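Local coordinates for 4-hydroxybutyrate CoA-transferase (Porphyromonas gingivalis, PDB 3EH7), which probably transfers coenzyme A between carboxylic acids such as acetate and 4-hydroxybutyrate, at residues V22-N27 / L177-M182; I124-M129 / A183-Y188. All coordinates share one frame; numbering follows the deposited sequence.

Contact 1: residues V22-N27 / L177-M182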
ATOM      1  N   VAL A  22      -9.118  25.874 -28.342  1.00 23.82           N
ATOM      2  CA  VAL A  22     -10.032  25.245 -27.373  1.00 24.43           C
ATOM      3  C   VAL A  22     -11.436  25.027 -27.956  1.00 25.22           C
ATOM      4  O   VAL A  22     -12.219  24.217 -27.437  1.00 25.98           O
ATOM      5  CB  VAL A  22     -10.138  26.037 -26.015  1.00 24.83           C
ATOM      6  CG1 VAL A  22      -8.765  26.232 -25.397  1.00 24.00           C
ATOM      7  CG2 VAL A  22     -10.878  27.391 -26.183  1.00 23.15           C
ATOM      8  N   LYS A  23     -11.738  25.759 -29.025  1.00 26.22           N
ATOM      9  CA  LYS A  23     -12.983  25.628 -29.797  1.00 27.03           C
ATOM     10  C   LYS A  23     -13.289  24.168 -30.192  1.00 27.33           C
ATOM     11  O   LYS A  23     -14.456  23.788 -30.320  1.00 28.09           O
ATOM     12  CB  LYS A  23     -12.870  26.486 -31.061  1.00 26.83           C
ATOM     13  CG  LYS A  23     -14.159  26.810 -31.762  1.00 28.60           C
ATOM     14  CD  LYS A  23     -13.901  27.609 -33.050  1.00 28.43           C
ATOM     15  CE  LYS A  23     -13.145  26.779 -34.111  1.00 28.73           C
ATOM     16  NZ  LYS A  23     -13.358  27.285 -35.515  1.00 28.32           N
ATOM     17  N   HIS A  24     -12.240  23.371 -30.395  1.00 27.15           N
ATOM     18  CA  HIS A  24     -12.364  21.986 -30.860  1.00 27.28           C
ATOM     19  C   HIS A  24     -12.603  20.964 -29.759  1.00 27.31           C
ATOM     20  O   HIS A  24     -12.690  19.771 -30.037  1.00 26.28           O
ATOM     21  CB  HIS A  24     -11.131  21.609 -31.696  1.00 27.32           C
ATOM     22  CG  HIS A  24     -10.911  22.529 -32.854  1.00 28.30           C
ATOM     23  ND1 HIS A  24     -11.661  22.462 -34.005  1.00 30.11           N
ATOM     24  CD2 HIS A  24     -10.068  23.574 -33.016  1.00 30.13           C
ATOM     25  CE1 HIS A  24     -11.274  23.409 -34.842  1.00 31.62           C
ATOM     26  NE2 HIS A  24     -10.305  24.098 -34.264  1.00 31.36           N
ATOM     27  N   ILE A  25     -12.714  21.430 -28.519  1.00 27.81           N
ATOM     28  CA  ILE A  25     -13.169  20.585 -27.433  1.00 28.68           C
ATOM     29  C   ILE A  25     -14.678  20.480 -27.545  1.00 29.59           C
ATOM     30  O   ILE A  25     -15.328  21.457 -27.886  1.00 29.50           O
ATOM     31  CB  ILE A  25     -12.848  21.174 -26.063  1.00 28.65           C
ATOM     32  CG1 ILE A  25     -11.343  21.445 -25.916  1.00 27.82           C
ATOM     33  CG2 ILE A  25     -13.344  20.219 -24.961  1.00 29.58           C
ATOM     34  CD1 ILE A  25     -10.984  22.151 -24.620  1.00 25.94           C
ATOM     35  N   LYS A  26     -15.231  19.306 -27.236  1.00 30.47           N
ATOM     36  CA  LYS A  26     -16.666  19.056 -27.412  1.00 30.47           C
ATOM     37  C   LYS A  26     -17.297  18.776 -26.067  1.00 31.05           C
ATOM     38  O   LYS A  26     -16.622  18.294 -25.132  1.00 30.78           O
ATOM     39  CB  LYS A  26     -16.906  17.905 -28.405  1.00 30.50           C
ATOM     40  CG  LYS A  26     -16.352  18.208 -29.808  1.00 31.35           C
ATOM     41  CD  LYS A  26     -16.550  17.104 -30.863  1.00 32.62           C
ATOM     42  CE  LYS A  26     -15.860  15.765 -30.513  1.00 33.30           C
ATOM     43  NZ  LYS A  26     -14.353  15.718 -30.549  1.00 32.24           N
ATOM     44  N   ASN A  27     -18.583  19.110 -25.946  1.00 31.38           N
ATOM     45  CA  ASN A  27     -19.295  18.917 -24.682  1.00 31.92           C
ATOM     46  C   ASN A  27     -19.211  17.476 -24.217  1.00 31.47           C
ATOM     47  O   ASN A  27     -19.210  16.557 -25.022  1.00 31.96           O
ATOM     48  CB  ASN A  27     -20.763  19.361 -24.764  1.00 32.75           C
ATOM     49  CG  ASN A  27     -21.035  20.629 -23.953  1.00 35.50           C
ATOM     50  OD1 ASN A  27     -20.873  20.656 -22.707  1.00 39.33           O
ATOM     51  ND2 ASN A  27     -21.427  21.690 -24.649  1.00 37.90           N
ATOM     52  N   LEU A 177       1.342  17.326 -32.064  1.00 20.15           N
ATOM     53  CA  LEU A 177       0.415  18.357 -31.619  1.00 19.95           C
ATOM     54  C   LEU A 177      -0.612  18.654 -32.695  1.00 20.58           C
ATOM     55  O   LEU A 177      -0.239  19.021 -33.807  1.00 21.28           O
ATOM     56  CB  LEU A 177       1.176  19.645 -31.326  1.00 20.56           C
ATOM     57  CG  LEU A 177       2.338  19.555 -30.356  1.00 20.08           C
ATOM     58  CD1 LEU A 177       2.971  20.923 -30.207  1.00 18.75           C
ATOM     59  CD2 LEU A 177       1.844  18.998 -29.065  1.00 17.85           C
ATOM     60  N   ASP A 178      -1.896  18.523 -32.369  1.00 20.71           N
ATOM     61  CA  ASP A 178      -2.959  18.838 -33.324  1.00 21.19           C
ATOM     62  C   ASP A 178      -3.092  20.342 -33.493  1.00 21.05           C
ATOM     63  O   ASP A 178      -3.257  20.834 -34.615  1.00 21.55           O
ATOM     64  CB  ASP A 178      -4.272  18.227 -32.874  1.00 21.97           C
ATOM     65  CG  ASP A 178      -4.175  16.727 -32.748  1.00 21.95           C
ATOM     66  OD1 ASP A 178      -3.972  16.091 -33.785  1.00 26.42           O
ATOM     67  OD2 ASP A 178      -4.215  16.194 -31.624  1.00 23.64           O
ATOM     68  N   TYR A 179      -2.987  21.075 -32.393  1.00 20.56           N
ATOM     69  CA  TYR A 179      -2.887  22.525 -32.473  1.00 20.55           C
ATOM     70  C   TYR A 179      -1.779  23.045 -31.610  1.00 20.35           C
ATOM     71  O   TYR A 179      -1.440  22.450 -30.588  1.00 20.90           O
ATOM     72  CB  TYR A 179      -4.194  23.189 -32.075  1.00 20.66           C
ATOM     73  CG  TYR A 179      -5.341  22.698 -32.887  1.00 21.54           C
ATOM     74  CD1 TYR A 179      -5.662  23.297 -34.106  1.00 23.38           C
ATOM     75  CD2 TYR A 179      -6.104  21.613 -32.453  1.00 21.89           C
ATOM     76  CE1 TYR A 179      -6.725  22.829 -34.871  1.00 25.05           C
ATOM     77  CE2 TYR A 179      -7.160  21.142 -33.206  1.00 23.55           C
ATOM     78  CZ  TYR A 179      -7.470  21.745 -34.403  1.00 24.58           C
ATOM     79  OH  TYR A 179      -8.523  21.273 -35.133  1.00 28.94           O
ATOM     80  N   ILE A 180      -1.195  24.138 -32.076  1.00 20.50           N
ATOM     81  CA  ILE A 180      -0.132  24.837 -31.366  1.00 21.02           C
ATOM     82  C   ILE A 180      -0.591  26.267 -31.043  1.00 20.24           C
ATOM     83  O   ILE A 180      -1.008  27.022 -31.920  1.00 19.81           O
ATOM     84  CB  ILE A 180       1.158  24.896 -32.185  1.00 20.76           C
ATOM     85  CG1 ILE A 180       1.733  23.493 -32.369  1.00 22.05           C
ATOM     86  CG2 ILE A 180       2.188  25.776 -31.488  1.00 21.17           C
ATOM     87  CD1 ILE A 180       2.734  23.416 -33.541  1.00 23.12           C
ATOM     88  N   VAL A 181      -0.521  26.618 -29.771  1.00 19.91           N
ATOM     89  CA  VAL A 181      -0.877  27.949 -29.340  1.00 19.21           C
ATOM     90  C   VAL A 181       0.384  28.642 -28.819  1.00 19.15           C
ATOM     91  O   VAL A 181       0.972  28.199 -27.822  1.00 19.30           O
ATOM     92  CB  VAL A 181      -1.951  27.852 -28.243  1.00 19.54           C
ATOM     93  CG1 VAL A 181      -2.205  29.231 -27.638  1.00 18.33           C
ATOM     94  CG2 VAL A 181      -3.229  27.235 -28.821  1.00 17.23           C
HETATM   95  N   MSE A 182       0.821  29.704 -29.488  1.00 18.81           N
HETATM   96  CA  MSE A 182       2.041  30.382 -29.041  1.00 19.07           C
HETATM   97  C   MSE A 182       1.771  31.261 -27.807  1.00 18.93           C
HETATM   98  O   MSE A 182       0.686  31.829 -27.651  1.00 18.89           O
HETATM   99  CB  MSE A 182       2.690  31.201 -30.183  1.00 18.96           C
HETATM  100  CG  MSE A 182       3.144  30.378 -31.432  1.00 17.88           C
HETATM  101 SE   MSE A 182       4.230  28.836 -31.020  0.80 15.77          SE
HETATM  102  CE  MSE A 182       5.701  29.821 -30.153  1.00 20.06           C
TER
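Matching first torsions bring His-24 and Tyr-179 together: in each residue CG stands anti to the carbonyl carbon and beside the backbone N, at chi1 -57° for the histidine and -56° for the tyrosine. Both CB atoms point toward the opposite segment, and the two side chains, crossing at about a right angle, meet with their ring planes nearly parallel. The planes are tilted by a mere 6° and the centroids lie 4.5 Å apart, but the rings are slid so far that they scarcely overlap. The slide puts the phenol oxygen, rather than the middle of the benzene ring, over the imidazole: Tyr-179 OH sits 3.3 Å above the His-24 plane, over its centre. Seen from the tyrosine, the atom lying over its face is His-24 CD2, which comes to 3.5 Å from Tyr-179 CZ.

The strongest polar partner of His-24 NE2 lies outside the contact: it is hydrogen-bonded to Glu-20 OE2, on the helix 18-22 that leads into this segment, a bond that helps to fix the rotation of the ring and would probably favour the protonated form of the histidine. His-24 sits within a type I beta turn from Val-22 to Ile-25, closed by Ile-25 N on Val-22 O at 3.0 Å. Tyr-179, at the start of strand 179-183, also packs against Val-16 and Leu-154 of the two flanking strands. The arrangement is a surface pair of near-parallel rings on a parallel, Rossmann-like alpha/beta sheet, joining the turn after helix 18-22 to the beginning of a sheet strand within the N-terminal acetyl-CoA hydrolase/transferase domain.

Contact 2: residues I124-M129 / A183-Y188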
ATOM      1  N   ILE A 124      -4.295  19.501 -22.918  1.00 22.36           N
ATOM      2  CA  ILE A 124      -3.738  20.823 -23.179  1.00 22.01           C
ATOM      3  C   ILE A 124      -2.466  20.892 -22.339  1.00 21.13           C
ATOM      4  O   ILE A 124      -2.534  21.005 -21.109  1.00 21.23           O
ATOM      5  CB  ILE A 124      -4.694  21.972 -22.848  1.00 21.56           C
ATOM      6  CG1 ILE A 124      -6.079  21.729 -23.425  1.00 21.77           C
ATOM      7  CG2 ILE A 124      -4.187  23.264 -23.464  1.00 22.58           C
ATOM      8  CD1 ILE A 124      -7.063  22.876 -23.162  1.00 19.13           C
ATOM      9  N   VAL A 125      -1.318  20.795 -23.008  1.00 19.84           N
ATOM     10  CA  VAL A 125      -0.060  20.818 -22.310  1.00 19.22           C
ATOM     11  C   VAL A 125       0.782  22.045 -22.668  1.00 19.05           C
ATOM     12  O   VAL A 125       0.899  22.408 -23.835  1.00 19.58           O
ATOM     13  CB  VAL A 125       0.725  19.490 -22.501  1.00 19.73           C
ATOM     14  CG1 VAL A 125      -0.035  18.360 -21.798  1.00 16.94           C
ATOM     15  CG2 VAL A 125       1.003  19.181 -23.981  1.00 17.20           C
ATOM     16  N   GLN A 126       1.377  22.655 -21.644  1.00 18.55           N
ATOM     17  CA  GLN A 126       2.353  23.701 -21.843  1.00 18.98           C
ATOM     18  C   GLN A 126       3.756  23.112 -22.117  1.00 18.89           C
ATOM     19  O   GLN A 126       4.193  22.183 -21.449  1.00 18.85           O
ATOM     20  CB  GLN A 126       2.370  24.673 -20.673  1.00 18.60           C
ATOM     21  CG  GLN A 126       3.201  25.879 -20.991  1.00 18.73           C
ATOM     22  CD  GLN A 126       3.410  26.824 -19.844  1.00 19.29           C
ATOM     23  OE1 GLN A 126       4.204  27.749 -19.968  1.00 20.51           O
ATOM     24  NE2 GLN A 126       2.691  26.626 -18.730  1.00 17.62           N
ATOM     25  N   LEU A 127       4.429  23.668 -23.123  1.00 19.77           N
ATOM     26  CA  LEU A 127       5.709  23.152 -23.593  1.00 19.68           C
ATOM     27  C   LEU A 127       6.734  24.254 -23.814  1.00 19.74           C
ATOM     28  O   LEU A 127       6.393  25.424 -24.019  1.00 19.71           O
ATOM     29  CB  LEU A 127       5.515  22.387 -24.905  1.00 20.19           C
ATOM     30  CG  LEU A 127       4.486  21.248 -24.987  1.00 19.78           C
ATOM     31  CD1 LEU A 127       4.194  20.934 -26.468  1.00 18.83           C
ATOM     32  CD2 LEU A 127       4.945  19.984 -24.236  1.00 16.86           C
ATOM     33  N   SER A 128       8.000  23.859 -23.802  1.00 20.30           N
ATOM     34  CA  SER A 128       9.077  24.737 -24.196  1.00 21.41           C
ATOM     35  C   SER A 128       9.119  24.804 -25.699  1.00 22.59           C
ATOM     36  O   SER A 128       8.511  23.990 -26.392  1.00 22.83           O
ATOM     37  CB  SER A 128      10.423  24.217 -23.699  1.00 21.65           C
ATOM     38  OG  SER A 128      10.820  23.081 -24.461  1.00 22.05           O
HETATM   39  N   MSE A 129       9.872  25.779 -26.201  1.00 23.68           N
HETATM   40  CA  MSE A 129      10.113  25.927 -27.626  1.00 24.19           C
HETATM   41  C   MSE A 129      10.753  24.642 -28.158  1.00 24.16           C
HETATM   42  O   MSE A 129      11.515  24.032 -27.446  1.00 23.35           O
HETATM   43  CB  MSE A 129      11.082  27.093 -27.853  1.00 24.28           C
HETATM   44  CG  MSE A 129      10.460  28.434 -27.630  1.00 27.14           C
HETATM   45 SE   MSE A 129       9.206  28.844 -29.052  0.80 28.95          SE
HETATM   46  CE  MSE A 129      10.415  29.302 -30.525  1.00 27.32           C
ATOM     47  N   ALA A 183       2.753  31.359 -26.923  1.00 19.21           N
ATOM     48  CA  ALA A 183       2.615  32.208 -25.738  1.00 19.31           C
ATOM     49  C   ALA A 183       3.956  32.773 -25.240  1.00 19.89           C
ATOM     50  O   ALA A 183       5.031  32.315 -25.628  1.00 19.21           O
ATOM     51  CB  ALA A 183       1.918  31.449 -24.645  1.00 19.28           C
ATOM     52  N   ASP A 184       3.876  33.774 -24.369  1.00 20.78           N
ATOM     53  CA  ASP A 184       5.069  34.352 -23.742  1.00 21.59           C
ATOM     54  C   ASP A 184       4.679  34.981 -22.405  1.00 21.73           C
ATOM     55  O   ASP A 184       4.214  36.110 -22.340  1.00 21.29           O
ATOM     56  CB  ASP A 184       5.720  35.374 -24.687  1.00 21.84           C
ATOM     57  CG  ASP A 184       7.060  35.910 -24.161  1.00 24.06           C
ATOM     58  OD1 ASP A 184       7.598  35.357 -23.173  1.00 26.00           O
ATOM     59  OD2 ASP A 184       7.563  36.900 -24.749  1.00 27.05           O
ATOM     60  N   TYR A 185       4.819  34.230 -21.330  1.00 22.29           N
ATOM     61  CA  TYR A 185       4.357  34.730 -20.047  1.00 22.94           C
ATOM     62  C   TYR A 185       5.074  33.967 -18.967  1.00 23.20           C
ATOM     63  O   TYR A 185       5.449  32.823 -19.182  1.00 22.50           O
ATOM     64  CB  TYR A 185       2.826  34.607 -19.892  1.00 23.08           C
ATOM     65  CG  TYR A 185       2.288  33.191 -19.953  1.00 23.32           C
ATOM     66  CD1 TYR A 185       2.504  32.290 -18.904  1.00 25.88           C
ATOM     67  CD2 TYR A 185       1.570  32.747 -21.055  1.00 23.23           C
ATOM     68  CE1 TYR A 185       2.032  30.990 -18.955  1.00 25.12           C
ATOM     69  CE2 TYR A 185       1.099  31.437 -21.126  1.00 24.00           C
ATOM     70  CZ  TYR A 185       1.336  30.556 -20.074  1.00 25.41           C
ATOM     71  OH  TYR A 185       0.865  29.250 -20.104  1.00 24.64           O
ATOM     72  N   PRO A 186       5.285  34.607 -17.812  1.00 23.69           N
ATOM     73  CA  PRO A 186       5.944  33.905 -16.742  1.00 24.39           C
ATOM     74  C   PRO A 186       5.047  32.786 -16.217  1.00 25.22           C
ATOM     75  O   PRO A 186       3.852  32.984 -16.013  1.00 25.44           O
ATOM     76  CB  PRO A 186       6.170  34.997 -15.686  1.00 24.09           C
ATOM     77  CG  PRO A 186       5.156  36.046 -16.001  1.00 24.52           C
ATOM     78  CD  PRO A 186       5.083  36.036 -17.495  1.00 24.19           C
ATOM     79  N   ILE A 187       5.604  31.604 -16.020  1.00 26.24           N
ATOM     80  CA  ILE A 187       4.787  30.505 -15.512  1.00 27.00           C
ATOM     81  C   ILE A 187       4.461  30.789 -14.036  1.00 27.67           C
ATOM     82  O   ILE A 187       5.049  31.694 -13.454  1.00 27.70           O
ATOM     83  CB  ILE A 187       5.458  29.140 -15.737  1.00 26.98           C
ATOM     84  CG1 ILE A 187       6.702  28.964 -14.874  1.00 26.58           C
ATOM     85  CG2 ILE A 187       5.828  28.963 -17.237  1.00 26.61           C
ATOM     86  CD1 ILE A 187       7.320  27.547 -15.027  1.00 23.88           C
ATOM     87  N   TYR A 188       3.522  30.055 -13.442  1.00 28.78           N
ATOM     88  CA  TYR A 188       3.149  30.310 -12.035  1.00 29.58           C
ATOM     89  C   TYR A 188       4.359  30.087 -11.147  1.00 29.84           C
ATOM     90  O   TYR A 188       5.076  29.105 -11.322  1.00 28.45           O
ATOM     91  CB  TYR A 188       1.978  29.432 -11.564  1.00 29.80           C
ATOM     92  CG  TYR A 188       0.654  29.815 -12.183  1.00 31.90           C
ATOM     93  CD1 TYR A 188       0.169  31.113 -12.090  1.00 35.14           C
ATOM     94  CD2 TYR A 188      -0.116  28.885 -12.867  1.00 35.63           C
ATOM     95  CE1 TYR A 188      -1.051  31.483 -12.665  1.00 36.58           C
ATOM     96  CE2 TYR A 188      -1.343  29.245 -13.449  1.00 36.71           C
ATOM     97  CZ  TYR A 188      -1.802  30.538 -13.342  1.00 36.70           C
ATOM     98  OH  TYR A 188      -3.006  30.896 -13.914  1.00 39.39           O
TER
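In the parallel, Rossmann-like sheet of the N-terminal domain, strand 122-127 and the loop that follows strand 179-183 meet near the C-terminal ends of their strands, with strand 154-160 lying between the two in the sheet. The link is made by Gln-126, whose side chain reaches from its strand toward Tyr-185 and Ile-187. CG is anti to the backbone N (chi1 -170°) and the chain beyond it is extended, which carries the amide out to these two residues; the backbones themselves come no closer than 9.4 Å, between Gln-126 CA and Ala-183 CA.

Tyr-185 comes from the opposite direction, and its ring is turned 50° from the amide plane. Its hydroxyl lies 3.5 Å from both CD and NE2 of Gln-126, but the angle is too poor for a hydrogen bond to NE2, so this is contact without a bond. The polar groups are satisfied by other residues: Gln-126 NE2 binds Gly-38 O, OE1 accepts from Asn-160 ND2, and Tyr-185 OH is hydrogen-bonded to Glu-158 OE2 and Gln-41 N. Asn-160 ND2 also bonds to Tyr-185 O, so one amide on the intervening strand ties the glutamine to the loop and holds the buried group in place. On Ile-187 it is the CG2 methyl that meets the amide, 3.4 Å from Gln-126 OE1.

How the contacts relate
Both contacts belong to one parallel sheet of the N-terminal domain, and they share the strand 179-183 with its continuation: contact 1 uses its beginning, contact 2 the loop beyond its end. Contact 1 lies at the surface and relies on two flat rings, whereas contact 2 is buried and brings an amide against a phenol and a methyl group, its polar atoms satisfied by surrounding residues. Their centres are 15 Å apart, yet the segments touch through apolar side chains. Met-182 CE packs 3.8 Å from Met-129 SE, both selenomethionines, and Leu-177 CD1 lies 3.9 Å from Leu-127 CD1, while Ile-25 meets Ile-124.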